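Local coordinates for SAM-dependent methyltransferase (Pyrococcus horikoshii, PDB 1WZN), which probably transfers methyl groups from S-adenosyl-L-methionine to a substrate not yet identified, and holds the product cofactor S-adenosyl-L-homocysteine in this crystal, at residues Gly155-Trp159 with Ile170-Arg174; Gln181-Arg187 with Val203-Ile209; Glu32-Asp37 with Tyr229-Arg234; Ala108-Ser114 with Val140-Pro146. All blocks are in the same frame, centred on the assembly; numbering follows the deposited sequence.

Interaction 1: residues Gly155-Trp159 with Ile170-Arg174; sequences GPVVW and IMDWR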
# COMPACT_ATOMS: atom_id res chain seq x y z
N GLY A 155 8.28 1.09 3.80
CA GLY A 155 8.78 1.06 5.16
C GLY A 155 10.01 0.19 5.32
O GLY A 155 10.80 0.05 4.39
N PRO A 156 10.21 -0.41 6.50
CA PRO A 156 11.38 -1.27 6.72
C PRO A 156 11.25 -2.64 6.07
O PRO A 156 10.17 -3.21 6.01
CB PRO A 156 11.45 -1.36 8.24
CG PRO A 156 10.01 -1.33 8.63
CD PRO A 156 9.45 -0.23 7.75
N VAL A 157 12.38 -3.15 5.58
CA VAL A 157 12.44 -4.47 4.96
C VAL A 157 13.35 -5.32 5.84
O VAL A 157 14.44 -4.89 6.19
CB VAL A 157 13.05 -4.42 3.54
CG1 VAL A 157 13.17 -5.82 2.97
CG2 VAL A 157 12.20 -3.55 2.63
N VAL A 158 12.90 -6.51 6.20
CA VAL A 158 13.71 -7.37 7.06
C VAL A 158 14.10 -8.66 6.37
O VAL A 158 13.32 -9.25 5.63
CB VAL A 158 12.95 -7.73 8.36
CG1 VAL A 158 13.85 -8.55 9.27
CG2 VAL A 158 12.50 -6.46 9.06
N TRP A 159 15.34 -9.09 6.61
CA TRP A 159 15.86 -10.33 6.04
C TRP A 159 16.95 -10.90 6.95
O TRP A 159 17.34 -10.27 7.93
CB TRP A 159 16.39 -10.10 4.63
CG TRP A 159 17.37 -8.98 4.49
CD1 TRP A 159 17.14 -7.65 4.69
CD2 TRP A 159 18.72 -9.09 4.04
NE1 TRP A 159 18.27 -6.92 4.40
CE2 TRP A 159 19.26 -7.79 4.00
CE3 TRP A 159 19.54 -10.17 3.67
CZ2 TRP A 159 20.57 -7.53 3.59
CZ3 TRP A 159 20.85 -9.92 3.27
CH2 TRP A 159 21.35 -8.60 3.24
N ILE A 170 18.65 -8.49 9.57
CA ILE A 170 18.91 -7.17 9.02
C ILE A 170 17.64 -6.42 8.66
O ILE A 170 16.75 -6.96 7.99
CB ILE A 170 19.78 -7.31 7.75
CG1 ILE A 170 20.98 -8.20 8.07
CG2 ILE A 170 20.24 -5.94 7.27
CD1 ILE A 170 21.52 -8.94 6.87
N MET A 171 17.55 -5.18 9.11
CA MET A 171 16.39 -4.36 8.83
C MET A 171 16.84 -3.09 8.13
O MET A 171 17.63 -2.31 8.68
CB MET A 171 15.68 -4.02 10.14
CG MET A 171 14.43 -3.19 9.97
SD MET A 171 13.48 -3.18 11.50
CE MET A 171 14.44 -2.03 12.48
N ASP A 172 16.34 -2.88 6.91
CA ASP A 172 16.70 -1.73 6.10
C ASP A 172 15.57 -0.74 5.89
O ASP A 172 14.42 -1.14 5.69
CB ASP A 172 17.17 -2.16 4.72
CG ASP A 172 18.33 -3.13 4.76
OD1 ASP A 172 19.21 -2.98 5.63
OD2 ASP A 172 18.36 -4.05 3.91
N TRP A 173 15.90 0.54 5.91
CA TRP A 173 14.91 1.57 5.65
C TRP A 173 15.64 2.79 5.12
O TRP A 173 16.84 2.95 5.35
CB TRP A 173 14.08 1.89 6.90
CG TRP A 173 14.74 2.74 7.95
CD1 TRP A 173 14.61 4.09 8.12
CD2 TRP A 173 15.56 2.28 9.04
NE1 TRP A 173 15.28 4.50 9.24
CE2 TRP A 173 15.88 3.41 9.82
CE3 TRP A 173 16.05 1.03 9.42
CZ2 TRP A 173 16.67 3.33 10.97
CZ3 TRP A 173 16.84 0.94 10.57
CH2 TRP A 173 17.14 2.09 11.33
N ARG A 174 14.93 3.63 4.38
CA ARG A 174 15.54 4.81 3.80
C ARG A 174 14.73 6.07 4.01
O ARG A 174 13.51 6.03 4.18
CB ARG A 174 15.77 4.61 2.30
CG ARG A 174 14.50 4.36 1.52
CD ARG A 174 14.70 4.59 0.03
NE ARG A 174 13.52 4.23 -0.75
CZ ARG A 174 12.30 4.71 -0.55
NH1 ARG A 174 12.07 5.59 0.41
NH2 ARG A 174 11.30 4.31 -1.33
O HOH W 1 12.01 2.72 4.13

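Interaction 2: residues Gln181-Arg187 with Val203-Ile209; sequences QKLRFKR and VDDELNI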
# COMPACT_ATOMS: atom_id res chain seq x y z
N GLN A 181 18.56 15.58 -3.96
CA GLN A 181 19.00 14.28 -4.45
C GLN A 181 19.88 13.54 -3.44
O GLN A 181 20.96 13.04 -3.78
CB GLN A 181 19.74 14.46 -5.78
CG GLN A 181 18.81 14.85 -6.94
CD GLN A 181 19.56 15.31 -8.17
OE1 GLN A 181 19.58 16.50 -8.50
NE2 GLN A 181 20.20 14.36 -8.86
N LYS A 182 19.40 13.47 -2.21
CA LYS A 182 20.13 12.79 -1.14
C LYS A 182 19.27 11.66 -0.62
O LYS A 182 18.04 11.73 -0.64
CB LYS A 182 20.43 13.76 0.01
CG LYS A 182 21.44 14.85 -0.31
CD LYS A 182 22.86 14.32 -0.39
CE LYS A 182 23.87 15.46 -0.46
NZ LYS A 182 25.28 14.98 -0.51
N LEU A 183 19.93 10.61 -0.15
CA LEU A 183 19.24 9.45 0.40
C LEU A 183 19.99 9.05 1.66
O LEU A 183 21.22 9.05 1.68
CB LEU A 183 19.24 8.30 -0.62
CG LEU A 183 18.56 6.97 -0.26
CD1 LEU A 183 18.25 6.20 -1.53
CD2 LEU A 183 19.46 6.15 0.65
N ARG A 184 19.25 8.75 2.72
CA ARG A 184 19.88 8.31 3.96
C ARG A 184 19.60 6.81 4.02
O ARG A 184 18.45 6.40 4.16
CB ARG A 184 19.24 9.00 5.16
CG ARG A 184 19.48 10.50 5.21
CD ARG A 184 20.96 10.81 5.38
NE ARG A 184 21.52 10.18 6.57
CZ ARG A 184 22.75 10.40 7.03
NH1 ARG A 184 23.55 11.25 6.39
NH2 ARG A 184 23.18 9.79 8.12
N PHE A 185 20.65 6.02 3.87
CA PHE A 185 20.52 4.57 3.90
C PHE A 185 20.78 4.05 5.31
O PHE A 185 21.89 4.18 5.84
CB PHE A 185 21.49 3.92 2.93
CG PHE A 185 21.43 2.42 2.95
CD1 PHE A 185 20.24 1.75 2.67
CD2 PHE A 185 22.56 1.67 3.28
CE1 PHE A 185 20.17 0.36 2.72
CE2 PHE A 185 22.50 0.28 3.34
CZ PHE A 185 21.30 -0.38 3.06
N LYS A 186 19.76 3.45 5.90
CA LYS A 186 19.88 2.94 7.25
C LYS A 186 19.67 1.44 7.30
O LYS A 186 18.78 0.90 6.65
CB LYS A 186 18.88 3.68 8.15
CG LYS A 186 19.09 5.20 8.13
CD LYS A 186 17.93 5.95 8.73
CE LYS A 186 18.13 7.46 8.62
NZ LYS A 186 19.28 7.95 9.42
N ARG A 187 20.52 0.77 8.07
CA ARG A 187 20.44 -0.67 8.20
C ARG A 187 20.84 -1.10 9.60
O ARG A 187 21.95 -0.83 10.06
CB ARG A 187 21.36 -1.33 7.16
CG ARG A 187 21.69 -2.79 7.42
CD ARG A 187 22.51 -3.36 6.27
NE ARG A 187 21.71 -3.50 5.06
CZ ARG A 187 22.21 -3.75 3.86
NH1 ARG A 187 23.52 -3.87 3.69
NH2 ARG A 187 21.40 -3.89 2.82
N VAL A 203 23.99 0.94 10.51
CA VAL A 203 24.65 1.54 9.35
C VAL A 203 23.79 2.76 9.06
O VAL A 203 22.56 2.68 9.10
CB VAL A 203 24.62 0.61 8.11
CG1 VAL A 203 25.21 1.35 6.91
CG2 VAL A 203 25.39 -0.67 8.39
N ASP A 204 24.43 3.89 8.80
CA ASP A 204 23.71 5.12 8.50
C ASP A 204 24.60 5.98 7.61
O ASP A 204 25.42 6.76 8.11
CB ASP A 204 23.36 5.85 9.80
CG ASP A 204 22.56 7.11 9.56
OD1 ASP A 204 21.76 7.15 8.60
OD2 ASP A 204 22.71 8.07 10.35
N ASP A 205 24.46 5.82 6.31
CA ASP A 205 25.27 6.56 5.35
C ASP A 205 24.45 7.50 4.48
O ASP A 205 23.33 7.18 4.10
CB ASP A 205 26.00 5.60 4.41
CG ASP A 205 26.93 4.66 5.15
OD1 ASP A 205 27.60 5.11 6.10
OD2 ASP A 205 27.00 3.48 4.75
N GLU A 206 25.03 8.65 4.17
CA GLU A 206 24.38 9.62 3.31
C GLU A 206 24.79 9.29 1.88
O GLU A 206 25.98 9.26 1.57
CB GLU A 206 24.82 11.04 3.65
CG GLU A 206 24.17 12.09 2.77
CD GLU A 206 24.65 13.49 3.06
OE1 GLU A 206 25.82 13.80 2.75
OE2 GLU A 206 23.86 14.29 3.60
N LEU A 207 23.81 9.03 1.02
CA LEU A 207 24.10 8.69 -0.36
C LEU A 207 23.52 9.72 -1.31
O LEU A 207 22.62 10.48 -0.94
CB LEU A 207 23.55 7.30 -0.69
CG LEU A 207 24.13 6.17 0.17
CD1 LEU A 207 23.46 4.86 -0.19
CD2 LEU A 207 25.64 6.09 -0.04
N ASN A 208 24.04 9.73 -2.53
CA ASN A 208 23.61 10.68 -3.55
C ASN A 208 22.85 9.97 -4.67
O ASN A 208 23.27 8.90 -5.13
CB ASN A 208 24.84 11.39 -4.11
CG ASN A 208 25.56 12.20 -3.05
OD1 ASN A 208 25.21 13.35 -2.79
ND2 ASN A 208 26.56 11.59 -2.42
N ILE A 209 21.75 10.57 -5.10
CA ILE A 209 20.91 10.00 -6.15
C ILE A 209 21.22 10.61 -7.52
O ILE A 209 21.17 11.83 -7.69
CB ILE A 209 19.42 10.23 -5.84
CG1 ILE A 209 19.10 9.70 -4.44
CG2 ILE A 209 18.55 9.55 -6.89
CD1 ILE A 209 17.71 10.09 -3.94
O HOH W 2 23.40 14.52 -4.16
O HOH W 3 20.93 10.15 10.62

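Interaction 3: residues Glu32-Asp37 with Tyr229-Arg234; sequences EIFKED and YGNLKR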
# COMPACT_ATOMS: atom_id res chain seq x y z
N GLU A 32 33.14 -8.62 -21.62
CA GLU A 32 32.58 -8.30 -22.93
C GLU A 32 32.84 -6.82 -23.19
O GLU A 32 33.12 -6.41 -24.31
CB GLU A 32 31.08 -8.59 -22.99
CG GLU A 32 30.46 -8.13 -24.30
CD GLU A 32 29.07 -8.68 -24.53
OE1 GLU A 32 28.19 -8.48 -23.66
OE2 GLU A 32 28.85 -9.32 -25.58
N ILE A 33 32.74 -6.00 -22.14
CA ILE A 33 33.00 -4.57 -22.29
C ILE A 33 34.47 -4.37 -22.67
O ILE A 33 34.79 -3.58 -23.57
CB ILE A 33 32.68 -3.79 -20.99
CG1 ILE A 33 31.17 -3.85 -20.70
CG2 ILE A 33 33.10 -2.33 -21.14
CD1 ILE A 33 30.78 -3.17 -19.39
N PHE A 34 35.38 -5.09 -22.00
CA PHE A 34 36.81 -4.99 -22.31
C PHE A 34 37.05 -5.31 -23.79
O PHE A 34 37.78 -4.62 -24.49
CB PHE A 34 37.64 -5.98 -21.48
CG PHE A 34 37.72 -5.65 -20.01
CD1 PHE A 34 37.42 -4.38 -19.53
CD2 PHE A 34 38.16 -6.62 -19.11
CE1 PHE A 34 37.55 -4.07 -18.17
CE2 PHE A 34 38.31 -6.32 -17.75
CZ PHE A 34 38.00 -5.05 -17.28
N LYS A 35 36.41 -6.38 -24.25
CA LYS A 35 36.56 -6.84 -25.63
C LYS A 35 35.95 -5.94 -26.69
O LYS A 35 36.57 -5.69 -27.73
CB LYS A 35 35.99 -8.25 -25.77
CG LYS A 35 35.90 -8.76 -27.20
CD LYS A 35 35.22 -10.12 -27.23
CE LYS A 35 34.95 -10.58 -28.65
NZ LYS A 35 34.17 -11.85 -28.68
N GLU A 36 34.74 -5.45 -26.44
CA GLU A 36 34.04 -4.63 -27.42
C GLU A 36 34.16 -3.11 -27.28
O GLU A 36 34.14 -2.40 -28.28
CB GLU A 36 32.55 -5.00 -27.43
CG GLU A 36 32.26 -6.47 -27.72
CD GLU A 36 32.79 -6.92 -29.07
OE1 GLU A 36 32.78 -6.11 -30.02
OE2 GLU A 36 33.20 -8.09 -29.19
N ASP A 37 34.28 -2.61 -26.05
CA ASP A 37 34.37 -1.17 -25.86
C ASP A 37 35.77 -0.59 -25.72
O ASP A 37 36.03 0.52 -26.20
CB ASP A 37 33.51 -0.76 -24.67
CG ASP A 37 32.04 -0.98 -24.93
OD1 ASP A 37 31.51 -0.35 -25.88
OD2 ASP A 37 31.40 -1.78 -24.22
N TYR A 229 24.75 1.31 -20.27
CA TYR A 229 24.20 -0.01 -20.53
C TYR A 229 23.33 -0.42 -19.36
O TYR A 229 23.38 0.20 -18.30
CB TYR A 229 25.31 -1.06 -20.70
CG TYR A 229 26.25 -0.85 -21.87
CD1 TYR A 229 25.77 -0.47 -23.12
CD2 TYR A 229 27.62 -1.06 -21.72
CE1 TYR A 229 26.63 -0.31 -24.21
CE2 TYR A 229 28.49 -0.91 -22.80
CZ TYR A 229 27.99 -0.54 -24.04
OH TYR A 229 28.85 -0.38 -25.10
N GLY A 230 22.55 -1.48 -19.54
CA GLY A 230 21.70 -1.95 -18.47
C GLY A 230 21.55 -3.46 -18.44
O GLY A 230 21.69 -4.12 -19.47
N ASN A 231 21.29 -4.00 -17.26
CA ASN A 231 21.07 -5.43 -17.08
C ASN A 231 22.02 -6.40 -17.79
O ASN A 231 21.59 -7.30 -18.52
CB ASN A 231 19.63 -5.76 -17.47
CG ASN A 231 18.62 -5.20 -16.49
OD1 ASN A 231 18.87 -4.21 -15.80
ND2 ASN A 231 17.45 -5.83 -16.42
N LEU A 232 23.32 -6.22 -17.57
CA LEU A 232 24.35 -7.09 -18.14
C LEU A 232 24.33 -7.29 -19.65
O LEU A 232 24.65 -8.37 -20.14
CB LEU A 232 24.31 -8.46 -17.45
CG LEU A 232 24.42 -8.41 -15.92
CD1 LEU A 232 24.46 -9.83 -15.37
CD2 LEU A 232 25.67 -7.64 -15.51
N LYS A 233 23.97 -6.24 -20.39
CA LYS A 233 23.95 -6.31 -21.84
C LYS A 233 24.50 -4.99 -22.35
O LYS A 233 24.30 -3.95 -21.73
CB LYS A 233 22.52 -6.49 -22.36
CG LYS A 233 21.88 -7.82 -21.99
CD LYS A 233 20.47 -7.93 -22.58
CE LYS A 233 19.84 -9.26 -22.23
NZ LYS A 233 20.64 -10.42 -22.74
N ARG A 234 25.22 -5.04 -23.47
CA ARG A 234 25.78 -3.82 -24.04
C ARG A 234 24.69 -3.07 -24.81
O ARG A 234 24.84 -2.75 -26.00
CB ARG A 234 26.99 -4.13 -24.93
CG ARG A 234 28.19 -4.60 -24.13
CD ARG A 234 29.43 -4.84 -24.99
NE ARG A 234 29.87 -3.64 -25.69
CZ ARG A 234 29.68 -3.41 -26.98
NH1 ARG A 234 29.05 -4.31 -27.73
NH2 ARG A 234 30.12 -2.29 -27.54
O HOH W 4 25.84 -7.66 -24.61
O HOH W 5 27.98 -6.92 -27.14

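Interaction 4: residues Ala108-Ser114 with Val140-Pro146; sequences AVTMFFS and VFITDFP. With SAH (S-adenosyl-L-homocysteine), chain F.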
# COMPACT_ATOMS: atom_id res chain seq x y z
N ALA A 108 42.23 -0.52 -17.58
CA ALA A 108 40.85 -0.32 -17.18
C ALA A 108 40.78 0.04 -15.70
O ALA A 108 41.66 -0.33 -14.92
CB ALA A 108 40.04 -1.59 -17.44
N VAL A 109 39.74 0.77 -15.35
CA VAL A 109 39.52 1.17 -13.96
C VAL A 109 38.07 0.81 -13.69
O VAL A 109 37.20 1.09 -14.52
CB VAL A 109 39.69 2.69 -13.77
CG1 VAL A 109 39.35 3.07 -12.33
CG2 VAL A 109 41.13 3.11 -14.10
N THR A 110 37.82 0.16 -12.56
CA THR A 110 36.46 -0.24 -12.21
C THR A 110 36.06 0.26 -10.83
O THR A 110 36.91 0.53 -9.97
CB THR A 110 36.31 -1.79 -12.21
OG1 THR A 110 37.26 -2.36 -11.29
CG2 THR A 110 36.56 -2.36 -13.60
N MET A 111 34.76 0.39 -10.63
CA MET A 111 34.21 0.78 -9.34
C MET A 111 32.90 0.03 -9.32
O MET A 111 31.94 0.42 -9.97
CB MET A 111 33.96 2.28 -9.24
CG MET A 111 33.33 2.66 -7.90
SD MET A 111 33.36 4.42 -7.57
CE MET A 111 34.99 4.57 -6.88
N PHE A 112 32.88 -1.06 -8.56
CA PHE A 112 31.72 -1.94 -8.50
C PHE A 112 30.77 -1.78 -7.32
O PHE A 112 31.17 -1.44 -6.21
CB PHE A 112 32.18 -3.41 -8.52
CG PHE A 112 32.84 -3.82 -9.80
CD1 PHE A 112 32.11 -3.97 -10.97
CD2 PHE A 112 34.21 -4.09 -9.83
CE1 PHE A 112 32.72 -4.38 -12.16
CE2 PHE A 112 34.83 -4.49 -11.01
CZ PHE A 112 34.09 -4.64 -12.18
N PHE A 113 29.50 -2.03 -7.62
CA PHE A 113 28.42 -2.02 -6.64
C PHE A 113 27.94 -0.70 -6.05
O PHE A 113 28.00 -0.48 -4.83
CB PHE A 113 28.76 -3.02 -5.51
CG PHE A 113 27.55 -3.49 -4.74
CD1 PHE A 113 26.36 -3.80 -5.39
CD2 PHE A 113 27.61 -3.64 -3.35
CE1 PHE A 113 25.24 -4.25 -4.67
CE2 PHE A 113 26.50 -4.09 -2.63
CZ PHE A 113 25.31 -4.39 -3.29
N SER A 114 27.48 0.18 -6.93
CA SER A 114 26.89 1.46 -6.54
C SER A 114 27.71 2.46 -5.75
O SER A 114 27.15 3.39 -5.18
CB SER A 114 25.61 1.18 -5.75
OG SER A 114 24.88 0.13 -6.35
N VAL A 140 39.38 1.77 -20.49
CA VAL A 140 38.00 2.01 -20.08
C VAL A 140 37.73 2.09 -18.58
O VAL A 140 38.41 1.46 -17.77
CB VAL A 140 37.04 0.92 -20.66
CG1 VAL A 140 37.09 0.94 -22.18
CG2 VAL A 140 37.43 -0.46 -20.13
N PHE A 141 36.72 2.89 -18.23
CA PHE A 141 36.27 3.04 -16.85
C PHE A 141 34.88 2.40 -16.84
O PHE A 141 34.07 2.68 -17.73
CB PHE A 141 36.17 4.52 -16.45
CG PHE A 141 35.42 4.75 -15.16
CD1 PHE A 141 35.83 4.14 -13.98
CD2 PHE A 141 34.30 5.58 -15.14
CE1 PHE A 141 35.13 4.36 -12.78
CE2 PHE A 141 33.60 5.80 -13.95
CZ PHE A 141 34.01 5.19 -12.77
N ILE A 142 34.62 1.52 -15.87
CA ILE A 142 33.33 0.83 -15.77
C ILE A 142 32.80 0.92 -14.34
O ILE A 142 33.52 0.61 -13.39
CB ILE A 142 33.48 -0.68 -16.12
CG1 ILE A 142 34.04 -0.86 -17.53
CG2 ILE A 142 32.13 -1.38 -16.01
CD1 ILE A 142 34.48 -2.28 -17.83
N THR A 143 31.56 1.36 -14.19
CA THR A 143 30.98 1.45 -12.85
C THR A 143 29.47 1.22 -12.95
O THR A 143 28.84 1.64 -13.91
CB THR A 143 31.26 2.84 -12.20
OG1 THR A 143 30.96 2.77 -10.80
CG2 THR A 143 30.41 3.94 -12.85
N ASP A 144 28.91 0.53 -11.96
CA ASP A 144 27.48 0.24 -11.95
C ASP A 144 26.75 0.90 -10.80
O ASP A 144 27.31 1.09 -9.72
CB ASP A 144 27.24 -1.28 -11.89
CG ASP A 144 27.74 -1.90 -10.60
OD1 ASP A 144 28.96 -1.82 -10.34
OD2 ASP A 144 26.93 -2.46 -9.83
N PHE A 145 25.49 1.25 -11.02
CA PHE A 145 24.68 1.86 -9.98
C PHE A 145 23.22 1.52 -10.25
O PHE A 145 22.84 1.22 -11.38
CB PHE A 145 24.93 3.37 -9.91
CG PHE A 145 24.65 4.09 -11.19
CD1 PHE A 145 23.51 4.87 -11.33
CD2 PHE A 145 25.54 4.01 -12.25
CE1 PHE A 145 23.25 5.55 -12.52
CE2 PHE A 145 25.30 4.68 -13.44
CZ PHE A 145 24.15 5.45 -13.58
N PRO A 146 22.39 1.53 -9.20
CA PRO A 146 20.98 1.19 -9.34
C PRO A 146 20.03 2.34 -9.67
O PRO A 146 20.39 3.51 -9.59
CB PRO A 146 20.65 0.56 -8.00
CG PRO A 146 21.42 1.42 -7.06
CD PRO A 146 22.76 1.62 -7.77
N SAH F . 33.54 -2.94 -4.78
CA SAH F . 33.13 -3.82 -3.61
CB SAH F . 32.61 -3.11 -2.39
CG SAH F . 31.35 -2.25 -2.44
SD SAH F . 31.16 -1.52 -0.76
C SAH F . 32.06 -4.85 -4.18
O SAH F . 31.73 -4.81 -5.38
OXT SAH F . 31.60 -5.71 -3.33
C5' SAH F . 31.64 0.15 -0.95
C4' SAH F . 33.20 0.35 -0.65
O4' SAH F . 33.38 1.76 -0.83
C3' SAH F . 33.64 0.09 0.77
O3' SAH F . 34.61 -0.95 0.82
C2' SAH F . 34.17 1.51 1.25
O2' SAH F . 35.24 1.40 2.18
C1' SAH F . 34.56 2.16 -0.07
N9 SAH F . 34.66 3.50 -0.11
C8 SAH F . 33.76 4.52 0.16
N7 SAH F . 34.22 5.72 0.01
C5 SAH F . 35.57 5.52 -0.39
C6 SAH F . 36.61 6.46 -0.71
N6 SAH F . 36.45 7.79 -0.68
N1 SAH F . 37.81 5.90 -1.07
C2 SAH F . 38.02 4.55 -1.12
N3 SAH F . 37.05 3.62 -0.82
C4 SAH F . 35.86 4.17 -0.47
O HOH W 6 24.80 -1.39 -8.64

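Interaction 1: residues Gly155-Trp159 with Ile170-Arg174
Four backbone hydrogen bonds tie the two strands in antiparallel fashion. Val157 N donates to Asp172 O and Asp172 N to Val157 O, both 2.9 Å; Trp159 N donates to Ile170 O at 2.9 Å, and Ile170 N to Trp159 O at 2.8 Å. Between these two hydrogen-bonded pairs lies the non-hydrogen-bonded pair Val158-Met171, its CA atoms 4.4 Å apart, where Val158 CA sits 3.2 Å from Ile170 O in a CA-H...O contact. The strands form the beta hairpin of 157-163 and 166-177; strand 157-163 is outermost, within the chain, in the four-stranded antiparallel sheet that accompanies the methyltransferase domain. Among side chains, the Trp159 indole lies over Ile170: Trp159 NE1 donates to Asp172 OD2 at 2.9 Å, while Ile170 CD1 makes a CH-pi contact 3.6 Å from the centroid of the six-membered ring. Asp172 OD1 is salt-bridged to Arg187 on the next strand. On the other face, Met171 CG packs 3.9 Å from both Pro156 CB and Val158 CG2, a patch that Val158 of a second subunit extends.

Interaction 2: residues Gln181-Arg187 with Val203-Ile209
This is the beta hairpin of strands 182-192 and 198-208, which ends the four-stranded antiparallel sheet within the chain. Gln181, in positive phi/psi (53°/50°), forms with Lys182 a G1 beta bulge opposite Glu177 on the preceding strand; Gln181 O accepts from Ile209 N at 2.9 Å, and Gln181 NE2 donates to Ile209 O at 3.0 Å and also to Glu214. Lys182 leans across so that its NZ reaches Asn208 OD1 at 2.8 Å and makes a longer salt bridge to Glu206 OE1 at 3.5 Å. Leu183 is paired with Leu207 by two hydrogen bonds, Leu183 N to Leu207 O at 2.8 Å and Leu207 N to Leu183 O at 2.7 Å, and Leu183 CB packs 4.1 Å from Ile209 CG1. Arg184, all m along chi1 to chi3, folds its guanidinium over the Asp205-Glu206 backbone and bridges NH2 to Asp204 OD2 at 2.9 Å. Phe185 N binds Asp205 O at 2.9 Å, and Phe185 CB touches Leu207 CD1 at 3.8 Å. Lys186 shares Asp204 with Arg184 in a salt-bridge network, Lys186 NZ lying 2.7 Å from Asp204 OD1, and also reaches Asn160 of a second subunit. The Arg187 guanidinium pairs with Asp172 and Tyr16, while the backbone bonds Arg187 N to Val203 O at 3.0 Å and Val203 N to Arg187 O at 2.7 Å.

Interaction 3: residues Glu32-Asp37 with Tyr229-Arg234
Arg234 reaches across to the C-terminal part of helix 23-36 with an extended start (chi1 m, chi2 t) and a bend at chi3 (p), which sets its guanidinium beside the Asp37 carboxylate. The result is a two-pronged salt bridge: Arg234 NE donates to Asp37 OD2 at 2.8 Å and Arg234 NH2 to Asp37 OD1 at 2.9 Å, both nearly straight. Asp37, chi1 m, also takes a hydrogen bond on OD1 from Tyr229 OH at 2.8 Å, although that hydroxyl is less surely placed. Glu36 CB lies over a guanidinium face, 3.3 Å from Arg234 CZ, while its carboxylate turns to a long salt bridge with Lys35, Glu36 OE2 to Lys35 NZ 3.9 Å. Glu32 is extended (chi1 and chi2 t); its CG meets Arg234 CD at 3.5 Å, and separate waters join Glu32 OE1 to Arg234 N and, weakly, Glu32 OE2 to Arg234 NH1. Ile33 CD1 lies at the ring edge of Tyr229, 4.5 Å from its CD2, and Val246 touches both residues. The contact is helix-on-sheet packing in a Rossmann-like methyltransferase fold: helix 23-36 lies against the seven-stranded sheet, and the salt bridge joins Asp37 to the turn after strand 225-230, the outermost strand within the chain.

Interaction 4: residues Ala108-Ser114 with Val140-Pro146
Two neighbouring parallel strands of the Rossmann-like methyltransferase sheet meet here, and the turn after the first lines the cofactor pocket. Along the strands the parallel pattern runs from Val109 N to Val140 O (2.8 Å), through Ile142 N to Val109 O (2.9 Å), to Met111 N and Ile142 O (3.0 Å). Past Met111 the first strand ends, and side chains supply two bonds, Thr143 OG1 to Met111 O at 2.7 Å and Phe113 N to Asp144 OD1 at 2.8 Å; the backbone bond Ser114 N to Asp144 O, 2.9 Å, follows. Phe113 and Ser114 both have positive phi, so the chain turns tightly around Asp144; a water joins Ser114 OG to Asp144 OD2, which also forms a salt bridge with Arg242. Phe112 O accepts a hydrogen bond from the SAH amino N at 3.1 Å, and Phe113 CB lies 3.5 Å from SAH O, so the turn meets the homocysteine end. Val109 CG1 packs 4.0 Å from Phe141 CD1 on one face, Ala108 CB 3.9 Å from Val140 CG2 on the other. Strand 44-48 flanks strand 106-111, strand 242-248 flanks 139-146, and helix 23-36 lies against the face bearing Ala108 and Ile142.

In the fold
From the N terminus, residues 32-37 at the end of helix 23-36 open the longest loop, which interaction 3 closes only at 229-234; interactions 4, 1 and 2 all nest inside it, one after another without crossing. Interaction 4 joins central strands of the seven-stranded sheet across helix 121-134 and touches interaction 3 where Phe34 and Ile33 pack on Ile142. The chain then leaves for the four-stranded antiparallel sheet, whose two hairpins hold interactions 1 and 2. These two touch through the Asp172-Arg187 salt bridge, and both reach a second subunit. Interaction 2 comes within about 6 Å of interaction 4, nearest atoms, without touching it.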